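Cyclic nucleotide-binding protein (Ruegeria pomeroyi, PDB 3FX3) probably acts as a DNA-binding transcription regulator of the CRP family, pairing a cyclic nucleotide-binding domain with a helix-turn-helix domain. Local coordinates at residues Gln33-Tyr39 and Cys107-Pro113; His56-Trp62 and Phe80-Phe86. All coordinates share one frame. Residues are numbered along the deposited sequence.

Contact 1: Gln33-Tyr39 and Cys107-Pro113; sequences QAVWRSY and CEVMHIP
Six backbone hydrogen bonds join strand 35-39 to strand 107-113 in antiparallel register. Val35 N to His111 O is 2.8 Å and His111 N to Val35 O is 2.9 Å. Arg37 N to Val109 O is 3.0 Å and Val109 N to Arg37 O is 2.8 Å. Tyr39 N to Cys107 O and Cys107 N to Tyr39 O are both 2.9 Å. Trp36-Met110 and Ser38-Glu108 are the non-hydrogen-bonded pairs, with CA atoms 4.8 and 4.5 Å apart. Both strands are extended; their N-to-C directions differ by 157°, their axes 4.7 Å apart at closest.

One side-chain bond lies on the face of Val35, Arg37, Tyr39, Cys107, Val109 and His111: Tyr39 OH meets His111 NE2 at 2.7 Å. Both side chains have chi1 m, and their rings meet rim to rim, planes at 77°. Tyr39 CE1 packs on Val109 CG2 at 3.9 Å.

On the other face, Trp36 (chi1 m) lays its six-membered ring against selenomethionine Met110 (chi1 t, chi2 t, chi3 p). Met110 CG sits over the ring, 3.6 Å from its centroid, a CH-pi contact. Met110 SE is 3.4 Å from Trp36 CH2, a Met-aromatic contact. His6 stacks on Trp36, and helix 7-13 packs here. Before the strand, Ala34 CB touches Met110 CG at 3.4 Å. The strands pair first with last in one sheet of the jelly-roll beta sandwich typical of cyclic nucleotide-binding domains.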
ATOM      1  N   GLN B  33      14.997  21.048 -11.114  1.00 30.00           N
ATOM      2  CA  GLN B  33      14.114  22.187 -10.906  1.00 30.20           C
ATOM      3  C   GLN B  33      13.644  22.292  -9.453  1.00 29.83           C
ATOM      4  O   GLN B  33      12.764  23.086  -9.138  1.00 29.99           O
ATOM      5  CB  GLN B  33      12.944  22.087 -11.871  1.00 30.59           C
ATOM      6  CG  GLN B  33      13.423  22.270 -13.310  1.00 33.33           C
ATOM      7  CD  GLN B  33      12.326  22.069 -14.294  1.00 36.31           C
ATOM      8  OE1 GLN B  33      11.551  22.990 -14.546  1.00 39.71           O
ATOM      9  NE2 GLN B  33      12.244  20.862 -14.879  1.00 37.59           N
ATOM     10  N   ALA B  34      14.249  21.517  -8.565  1.00 28.46           N
ATOM     11  CA  ALA B  34      13.882  21.559  -7.166  1.00 28.36           C
ATOM     12  C   ALA B  34      14.277  22.887  -6.508  1.00 27.86           C
ATOM     13  O   ALA B  34      15.216  23.550  -6.941  1.00 27.58           O
ATOM     14  CB  ALA B  34      14.563  20.410  -6.441  1.00 28.77           C
ATOM     15  N   VAL B  35      13.545  23.265  -5.466  1.00 27.42           N
ATOM     16  CA  VAL B  35      13.922  24.375  -4.578  1.00 26.91           C
ATOM     17  C   VAL B  35      14.351  23.762  -3.235  1.00 27.19           C
ATOM     18  O   VAL B  35      13.602  23.021  -2.607  1.00 27.55           O
ATOM     19  CB  VAL B  35      12.749  25.364  -4.378  1.00 27.33           C
ATOM     20  CG1 VAL B  35      13.137  26.475  -3.390  1.00 27.72           C
ATOM     21  CG2 VAL B  35      12.349  25.991  -5.716  1.00 25.82           C
ATOM     22  N   TRP B  36      15.561  24.058  -2.801  1.00 27.60           N
ATOM     23  CA  TRP B  36      16.107  23.439  -1.604  1.00 28.49           C
ATOM     24  C   TRP B  36      15.974  24.384  -0.421  1.00 28.29           C
ATOM     25  O   TRP B  36      16.391  25.517  -0.512  1.00 28.57           O
ATOM     26  CB  TRP B  36      17.576  23.080  -1.830  1.00 28.99           C
ATOM     27  CG  TRP B  36      17.755  22.179  -2.994  1.00 30.25           C
ATOM     28  CD1 TRP B  36      17.934  22.554  -4.309  1.00 30.95           C
ATOM     29  CD2 TRP B  36      17.749  20.746  -2.980  1.00 30.59           C
ATOM     30  NE1 TRP B  36      18.039  21.433  -5.093  1.00 32.93           N
ATOM     31  CE2 TRP B  36      17.925  20.315  -4.302  1.00 30.71           C
ATOM     32  CE3 TRP B  36      17.630  19.788  -1.970  1.00 29.78           C
ATOM     33  CZ2 TRP B  36      18.011  18.969  -4.636  1.00 30.80           C
ATOM     34  CZ3 TRP B  36      17.699  18.469  -2.305  1.00 29.57           C
ATOM     35  CH2 TRP B  36      17.874  18.061  -3.628  1.00 31.01           C
ATOM     36  N   ARG B  37      15.360  23.930   0.674  1.00 28.60           N
ATOM     37  CA  ARG B  37      15.201  24.758   1.851  1.00 28.47           C
ATOM     38  C   ARG B  37      15.581  24.038   3.135  1.00 28.86           C
ATOM     39  O   ARG B  37      15.377  22.835   3.258  1.00 28.21           O
ATOM     40  CB  ARG B  37      13.765  25.257   1.972  1.00 27.96           C
ATOM     41  CG  ARG B  37      13.322  26.205   0.872  1.00 31.74           C
ATOM     42  CD  ARG B  37      14.050  27.529   0.976  1.00 36.14           C
ATOM     43  NE  ARG B  37      13.519  28.515   0.044  1.00 38.12           N
ATOM     44  CZ  ARG B  37      14.120  28.902  -1.082  1.00 40.86           C
ATOM     45  NH1 ARG B  37      15.304  28.382  -1.466  1.00 40.66           N
ATOM     46  NH2 ARG B  37      13.521  29.807  -1.853  1.00 40.71           N
ATOM     47  N   SER B  38      16.086  24.824   4.091  1.00 29.05           N
ATOM     48  CA  SER B  38      16.358  24.386   5.454  1.00 30.25           C
ATOM     49  C   SER B  38      15.381  25.004   6.389  1.00 28.71           C
ATOM     50  O   SER B  38      14.950  26.112   6.151  1.00 27.82           O
ATOM     51  CB  SER B  38      17.737  24.845   5.887  1.00 30.18           C
ATOM     52  OG  SER B  38      18.654  23.973   5.285  1.00 37.78           O
ATOM     53  N   TYR B  39      15.044  24.280   7.452  1.00 28.51           N
ATOM     54  CA  TYR B  39      14.081  24.749   8.453  1.00 28.25           C
ATOM     55  C   TYR B  39      14.671  24.514   9.854  1.00 28.66           C
ATOM     56  O   TYR B  39      15.261  23.460  10.127  1.00 28.85           O
ATOM     57  CB  TYR B  39      12.730  24.027   8.283  1.00 27.58           C
ATOM     58  CG  TYR B  39      12.078  24.319   6.956  1.00 26.11           C
ATOM     59  CD1 TYR B  39      12.374  23.559   5.837  1.00 25.09           C
ATOM     60  CD2 TYR B  39      11.187  25.379   6.808  1.00 25.62           C
ATOM     61  CE1 TYR B  39      11.808  23.839   4.588  1.00 23.86           C
ATOM     62  CE2 TYR B  39      10.618  25.668   5.588  1.00 25.30           C
ATOM     63  CZ  TYR B  39      10.937  24.882   4.459  1.00 27.22           C
ATOM     64  OH  TYR B  39      10.392  25.161   3.207  1.00 25.31           O
ATOM     65  N   CYS B 107      15.602  20.569   9.813  1.00 30.76           N
ATOM     66  CA  CYS B 107      15.248  19.819   8.578  1.00 31.72           C
ATOM     67  C   CYS B 107      15.909  20.379   7.350  1.00 30.70           C
ATOM     68  O   CYS B 107      16.109  21.575   7.264  1.00 31.13           O
ATOM     69  CB  CYS B 107      13.755  19.944   8.307  1.00 31.45           C
ATOM     70  SG  CYS B 107      12.885  18.911   9.397  1.00 39.95           S
ATOM     71  N   GLU B 108      16.169  19.519   6.375  1.00 30.55           N
ATOM     72  CA  GLU B 108      16.389  19.931   4.989  1.00 30.33           C
ATOM     73  C   GLU B 108      15.290  19.296   4.167  1.00 28.62           C
ATOM     74  O   GLU B 108      15.002  18.128   4.340  1.00 27.12           O
ATOM     75  CB  GLU B 108      17.736  19.431   4.456  1.00 31.00           C
ATOM     76  CG  GLU B 108      18.883  20.238   4.958  1.00 36.69           C
ATOM     77  CD  GLU B 108      20.226  19.705   4.492  1.00 42.76           C
ATOM     78  OE1 GLU B 108      20.300  19.010   3.436  1.00 46.51           O
ATOM     79  OE2 GLU B 108      21.219  20.003   5.202  1.00 48.07           O
ATOM     80  N   VAL B 109      14.693  20.076   3.271  1.00 27.54           N
ATOM     81  CA  VAL B 109      13.619  19.614   2.418  1.00 25.85           C
ATOM     82  C   VAL B 109      13.919  20.005   0.970  1.00 25.54           C
ATOM     83  O   VAL B 109      14.499  21.056   0.685  1.00 25.75           O
ATOM     84  CB  VAL B 109      12.289  20.196   2.867  1.00 26.19           C
ATOM     85  CG1 VAL B 109      11.121  19.695   1.981  1.00 26.16           C
ATOM     86  CG2 VAL B 109      12.050  19.904   4.345  1.00 25.54           C
HETATM   87  N   MSE B 110      13.513  19.137   0.056  1.00 25.66           N
HETATM   88  CA  MSE B 110      13.509  19.421  -1.348  1.00 25.66           C
HETATM   89  C   MSE B 110      12.075  19.644  -1.780  1.00 25.13           C
HETATM   90  O   MSE B 110      11.216  18.761  -1.642  1.00 26.05           O
HETATM   91  CB  MSE B 110      14.095  18.246  -2.133  1.00 25.92           C
HETATM   92  CG  MSE B 110      14.343  18.582  -3.603  1.00 26.46           C
HETATM   93 SE   MSE B 110      14.764  16.980  -4.627  0.80 25.59          SE
HETATM   94  CE  MSE B 110      13.007  16.136  -4.592  1.00 25.38           C
ATOM     95  N   HIS B 111      11.809  20.803  -2.336  1.00 25.35           N
ATOM     96  CA  HIS B 111      10.459  21.126  -2.800  1.00 25.98           C
ATOM     97  C   HIS B 111      10.444  21.083  -4.338  1.00 25.53           C
ATOM     98  O   HIS B 111      11.239  21.750  -4.981  1.00 26.05           O
ATOM     99  CB  HIS B 111      10.055  22.536  -2.341  1.00 25.62           C
ATOM    100  CG  HIS B 111      10.090  22.750  -0.860  1.00 25.69           C
ATOM    101  ND1 HIS B 111       9.045  22.405  -0.030  1.00 23.87           N
ATOM    102  CD2 HIS B 111      10.995  23.388  -0.074  1.00 26.93           C
ATOM    103  CE1 HIS B 111       9.350  22.734   1.214  1.00 23.25           C
ATOM    104  NE2 HIS B 111      10.506  23.366   1.212  1.00 23.59           N
ATOM    105  N   ILE B 112       9.518  20.340  -4.914  1.00 26.31           N
ATOM    106  CA  ILE B 112       9.324  20.334  -6.367  1.00 26.27           C
ATOM    107  C   ILE B 112       8.112  21.199  -6.680  1.00 25.74           C
ATOM    108  O   ILE B 112       7.004  20.864  -6.251  1.00 24.86           O
ATOM    109  CB  ILE B 112       9.045  18.943  -6.896  1.00 26.63           C
ATOM    110  CG1 ILE B 112      10.182  17.978  -6.546  1.00 28.10           C
ATOM    111  CG2 ILE B 112       8.882  19.003  -8.439  1.00 27.25           C
ATOM    112  CD1 ILE B 112      11.520  18.393  -7.100  1.00 25.58           C
ATOM    113  N   PRO B 113       8.305  22.311  -7.409  1.00 25.14           N
ATOM    114  CA  PRO B 113       7.126  23.138  -7.672  1.00 25.88           C
ATOM    115  C   PRO B 113       6.066  22.363  -8.449  1.00 26.19           C
ATOM    116  O   PRO B 113       6.388  21.649  -9.372  1.00 24.80           O
ATOM    117  CB  PRO B 113       7.655  24.311  -8.498  1.00 25.75           C
ATOM    118  CG  PRO B 113       9.116  24.312  -8.294  1.00 26.75           C
ATOM    119  CD  PRO B 113       9.544  22.905  -7.913  1.00 25.21           C
TER

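Contact 2: His56-Trp62 and Phe80-Phe86; sequences HVVIDGW and FTRGESF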
ATOM      1  N   HIS B  56       6.630  17.871  -1.473  1.00 25.28           N
ATOM      2  CA  HIS B  56       7.717  17.939  -0.495  1.00 25.57           C
ATOM      3  C   HIS B  56       8.382  16.615  -0.257  1.00 25.40           C
ATOM      4  O   HIS B  56       7.722  15.605  -0.116  1.00 26.03           O
ATOM      5  CB  HIS B  56       7.183  18.508   0.825  1.00 24.67           C
ATOM      6  CG  HIS B  56       6.254  19.657   0.627  1.00 25.01           C
ATOM      7  ND1 HIS B  56       6.693  20.924   0.314  1.00 25.42           N
ATOM      8  CD2 HIS B  56       4.899  19.720   0.638  1.00 26.56           C
ATOM      9  CE1 HIS B  56       5.652  21.726   0.170  1.00 25.12           C
ATOM     10  NE2 HIS B  56       4.549  21.021   0.366  1.00 26.07           N
ATOM     11  N   VAL B  57       9.704  16.653  -0.182  1.00 25.58           N
ATOM     12  CA  VAL B  57      10.515  15.500   0.099  1.00 24.99           C
ATOM     13  C   VAL B  57      11.540  15.826   1.200  1.00 25.53           C
ATOM     14  O   VAL B  57      12.401  16.720   1.022  1.00 25.59           O
ATOM     15  CB  VAL B  57      11.278  15.051  -1.159  1.00 25.30           C
ATOM     16  CG1 VAL B  57      12.022  13.760  -0.859  1.00 23.40           C
ATOM     17  CG2 VAL B  57      10.323  14.861  -2.373  1.00 24.27           C
ATOM     18  N   VAL B  58      11.450  15.129   2.329  1.00 25.44           N
ATOM     19  CA  VAL B  58      12.388  15.339   3.434  1.00 25.63           C
ATOM     20  C   VAL B  58      13.740  14.741   3.046  1.00 26.69           C
ATOM     21  O   VAL B  58      13.792  13.607   2.573  1.00 27.73           O
ATOM     22  CB  VAL B  58      11.876  14.719   4.732  1.00 26.14           C
ATOM     23  CG1 VAL B  58      12.839  15.035   5.924  1.00 24.18           C
ATOM     24  CG2 VAL B  58      10.456  15.208   5.012  1.00 24.93           C
ATOM     25  N   ILE B  59      14.804  15.541   3.140  1.00 26.54           N
ATOM     26  CA  ILE B  59      16.163  15.086   2.893  1.00 27.29           C
ATOM     27  C   ILE B  59      16.825  14.712   4.214  1.00 27.96           C
ATOM     28  O   ILE B  59      17.600  13.751   4.278  1.00 27.92           O
ATOM     29  CB  ILE B  59      16.995  16.164   2.216  1.00 27.14           C
ATOM     30  CG1 ILE B  59      16.345  16.575   0.888  1.00 27.98           C
ATOM     31  CG2 ILE B  59      18.447  15.698   2.033  1.00 27.71           C
ATOM     32  CD1 ILE B  59      15.945  15.423  -0.045  1.00 25.64           C
ATOM     33  N   ASP B  60      16.501  15.449   5.270  1.00 28.19           N
ATOM     34  CA  ASP B  60      17.053  15.186   6.602  1.00 28.94           C
ATOM     35  C   ASP B  60      16.120  15.731   7.665  1.00 28.95           C
ATOM     36  O   ASP B  60      15.483  16.767   7.442  1.00 30.00           O
ATOM     37  CB  ASP B  60      18.411  15.892   6.768  1.00 30.59           C
ATOM     38  CG  ASP B  60      19.188  15.394   7.994  1.00 31.44           C
ATOM     39  OD1 ASP B  60      19.534  14.192   8.045  1.00 36.85           O
ATOM     40  OD2 ASP B  60      19.404  16.183   8.922  1.00 34.16           O
ATOM     41  N   GLY B  61      16.045  15.077   8.819  1.00 27.64           N
ATOM     42  CA  GLY B  61      15.229  15.572   9.938  1.00 27.02           C
ATOM     43  C   GLY B  61      13.822  15.013   9.933  1.00 26.69           C
ATOM     44  O   GLY B  61      13.524  14.085   9.207  1.00 26.91           O
ATOM     45  N   TRP B  62      12.959  15.575  10.769  1.00 27.38           N
ATOM     46  CA  TRP B  62      11.586  15.090  10.964  1.00 27.12           C
ATOM     47  C   TRP B  62      10.602  16.246  10.813  1.00 26.98           C
ATOM     48  O   TRP B  62      10.782  17.307  11.411  1.00 27.51           O
ATOM     49  CB  TRP B  62      11.440  14.488  12.353  1.00 27.64           C
ATOM     50  CG  TRP B  62      12.095  13.160  12.494  1.00 28.55           C
ATOM     51  CD1 TRP B  62      13.397  12.913  12.801  1.00 29.73           C
ATOM     52  CD2 TRP B  62      11.472  11.882  12.310  1.00 29.77           C
ATOM     53  NE1 TRP B  62      13.627  11.547  12.824  1.00 30.46           N
ATOM     54  CE2 TRP B  62      12.455  10.901  12.516  1.00 30.93           C
ATOM     55  CE3 TRP B  62      10.175  11.478  11.984  1.00 31.31           C
ATOM     56  CZ2 TRP B  62      12.185   9.539  12.408  1.00 32.27           C
ATOM     57  CZ3 TRP B  62       9.904  10.118  11.887  1.00 33.53           C
ATOM     58  CH2 TRP B  62      10.903   9.169  12.119  1.00 31.24           C
ATOM     59  N   PHE B  80       7.019  12.636   9.010  1.00 27.39           N
ATOM     60  CA  PHE B  80       7.848  12.155   7.888  1.00 27.19           C
ATOM     61  C   PHE B  80       9.292  12.474   8.132  1.00 27.12           C
ATOM     62  O   PHE B  80       9.605  13.469   8.796  1.00 26.42           O
ATOM     63  CB  PHE B  80       7.402  12.809   6.567  1.00 26.49           C
ATOM     64  CG  PHE B  80       6.043  12.368   6.115  1.00 27.94           C
ATOM     65  CD1 PHE B  80       5.868  11.137   5.522  1.00 30.55           C
ATOM     66  CD2 PHE B  80       4.920  13.163   6.333  1.00 28.53           C
ATOM     67  CE1 PHE B  80       4.591  10.709   5.124  1.00 32.34           C
ATOM     68  CE2 PHE B  80       3.663  12.748   5.939  1.00 29.40           C
ATOM     69  CZ  PHE B  80       3.487  11.535   5.335  1.00 28.64           C
ATOM     70  N   THR B  81      10.174  11.660   7.549  1.00 27.24           N
ATOM     71  CA  THR B  81      11.597  11.815   7.743  1.00 27.12           C
ATOM     72  C   THR B  81      12.360  11.565   6.430  1.00 27.33           C
ATOM     73  O   THR B  81      11.761  11.477   5.366  1.00 26.76           O
ATOM     74  CB  THR B  81      12.119  10.915   8.910  1.00 27.44           C
ATOM     75  OG1 THR B  81      13.448  11.325   9.269  1.00 27.89           O
ATOM     76  CG2 THR B  81      12.126   9.449   8.539  1.00 24.62           C
ATOM     77  N   ARG B  82      13.676  11.503   6.505  1.00 28.63           N
ATOM     78  CA  ARG B  82      14.521  11.480   5.291  1.00 30.81           C
ATOM     79  C   ARG B  82      14.133  10.404   4.312  1.00 30.19           C
ATOM     80  O   ARG B  82      13.820   9.290   4.702  1.00 30.31           O
ATOM     81  CB  ARG B  82      16.011  11.373   5.611  1.00 31.61           C
ATOM     82  CG  ARG B  82      16.496  10.053   5.927  1.00 35.99           C
ATOM     83  CD  ARG B  82      17.882  10.101   6.648  1.00 42.44           C
ATOM     84  NE  ARG B  82      19.037  10.190   5.759  1.00 45.42           N
ATOM     85  CZ  ARG B  82      19.499   9.184   5.017  1.00 49.36           C
ATOM     86  NH1 ARG B  82      18.881   8.006   5.017  1.00 50.96           N
ATOM     87  NH2 ARG B  82      20.588   9.353   4.261  1.00 50.24           N
ATOM     88  N   GLY B  83      14.092  10.797   3.044  1.00 29.69           N
ATOM     89  CA  GLY B  83      13.724   9.926   1.942  1.00 29.20           C
ATOM     90  C   GLY B  83      12.232   9.762   1.757  1.00 28.57           C
ATOM     91  O   GLY B  83      11.809   8.890   1.027  1.00 28.11           O
ATOM     92  N   GLU B  84      11.415  10.579   2.410  1.00 28.32           N
ATOM     93  CA  GLU B  84       9.964  10.422   2.287  1.00 27.89           C
ATOM     94  C   GLU B  84       9.327  11.654   1.698  1.00 27.84           C
ATOM     95  O   GLU B  84       9.695  12.793   2.064  1.00 27.69           O
ATOM     96  CB  GLU B  84       9.328  10.102   3.646  1.00 28.99           C
ATOM     97  CG  GLU B  84       9.902   8.834   4.283  1.00 29.65           C
ATOM     98  CD  GLU B  84       9.259   8.501   5.633  1.00 34.16           C
ATOM     99  OE1 GLU B  84       8.967   9.403   6.462  1.00 32.26           O
ATOM    100  OE2 GLU B  84       9.037   7.298   5.860  1.00 36.97           O
ATOM    101  N   SER B  85       8.373  11.436   0.791  1.00 26.77           N
ATOM    102  CA  SER B  85       7.663  12.543   0.147  1.00 27.03           C
ATOM    103  C   SER B  85       6.283  12.684   0.734  1.00 26.67           C
ATOM    104  O   SER B  85       5.747  11.745   1.301  1.00 26.59           O
ATOM    105  CB  SER B  85       7.528  12.342  -1.374  1.00 26.92           C
ATOM    106  OG  SER B  85       6.851  11.140  -1.686  1.00 26.78           O
ATOM    107  N   PHE B  86       5.707  13.867   0.608  1.00 26.48           N
ATOM    108  CA  PHE B  86       4.318  14.055   0.990  1.00 26.01           C
ATOM    109  C   PHE B  86       3.741  15.269   0.254  1.00 26.46           C
ATOM    110  O   PHE B  86       4.492  16.074  -0.304  1.00 26.93           O
ATOM    111  CB  PHE B  86       4.195  14.192   2.527  1.00 26.62           C
ATOM    112  CG  PHE B  86       4.909  15.401   3.106  1.00 25.97           C
ATOM    113  CD1 PHE B  86       6.215  15.324   3.481  1.00 26.12           C
ATOM    114  CD2 PHE B  86       4.253  16.608   3.258  1.00 29.51           C
ATOM    115  CE1 PHE B  86       6.881  16.418   3.995  1.00 27.93           C
ATOM    116  CE2 PHE B  86       4.906  17.708   3.808  1.00 28.15           C
ATOM    117  CZ  PHE B  86       6.238  17.607   4.163  1.00 27.32           C
TER
HETATM  118  O   HOH W   1      19.861  13.220   5.569  1.00 42.80           O
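His56 opens the pairing with strand 84-86. His56 N is 3.0 Å from Phe86 O, and Phe86 N is 2.8 Å from His56 O. His56 CB lies over the Phe86 ring in a CH-pi contact, while His56 NE2 bonds to Tyr97. Val57 is the non-hydrogen-bonded partner of Ser85, its CG2 3.9 Å from Ser85 CB. Val58 N bonds to Glu84 O and Val58 O accepts from Gly83 N, both at 2.9 Å. Val58 CG2 packs on Phe86 CE1 at 3.9 Å. Gly83 belongs to the type II turn Thr81-Glu84. Here both segments cross, in opposite senses, between the two sheets of the cyclic nucleotide-binding beta sandwich. At this corner Ile59 and Asp60 form a classic beta bulge opposite Glu108. A water bridges Ile59 O, Asp60 OD1 and Arg82 NE; the Arg82 guanidinium forms a salt bridge with Asp167. Gly61 O accepts from Thr81 OG1 at 2.8 Å. Trp62 takes Thr81 CB over its six-membered ring, 3.5 Å from the centroid, and its NE1 bonds to Thr176 O.

Contacts 1 and 2 share one four-stranded antiparallel sheet, ordered 35-39, 107-113, 54-58, 84-86. Each includes one outer strand, and their inner strands are neighbours. Their centres are about 10 Å apart. Met110 N lies 2.8 Å from Val57 O, a probable hydrogen bond across the middle of the sheet. His111 ND1 and His56 ND1 are also 2.8 Å apart and probably hydrogen-bonded, which would continue a polar chain from Tyr39 through His111 and His56 to Tyr97. Cys107 SG packs 3.3 Å from Trp62 O. Along the chain, contact 2 nests inside the loop closed by contact 1. Contact 2 also reaches the helix-turn-helix domain, through Trp62, Arg82 and the salt bridge of Glu84 with Arg187.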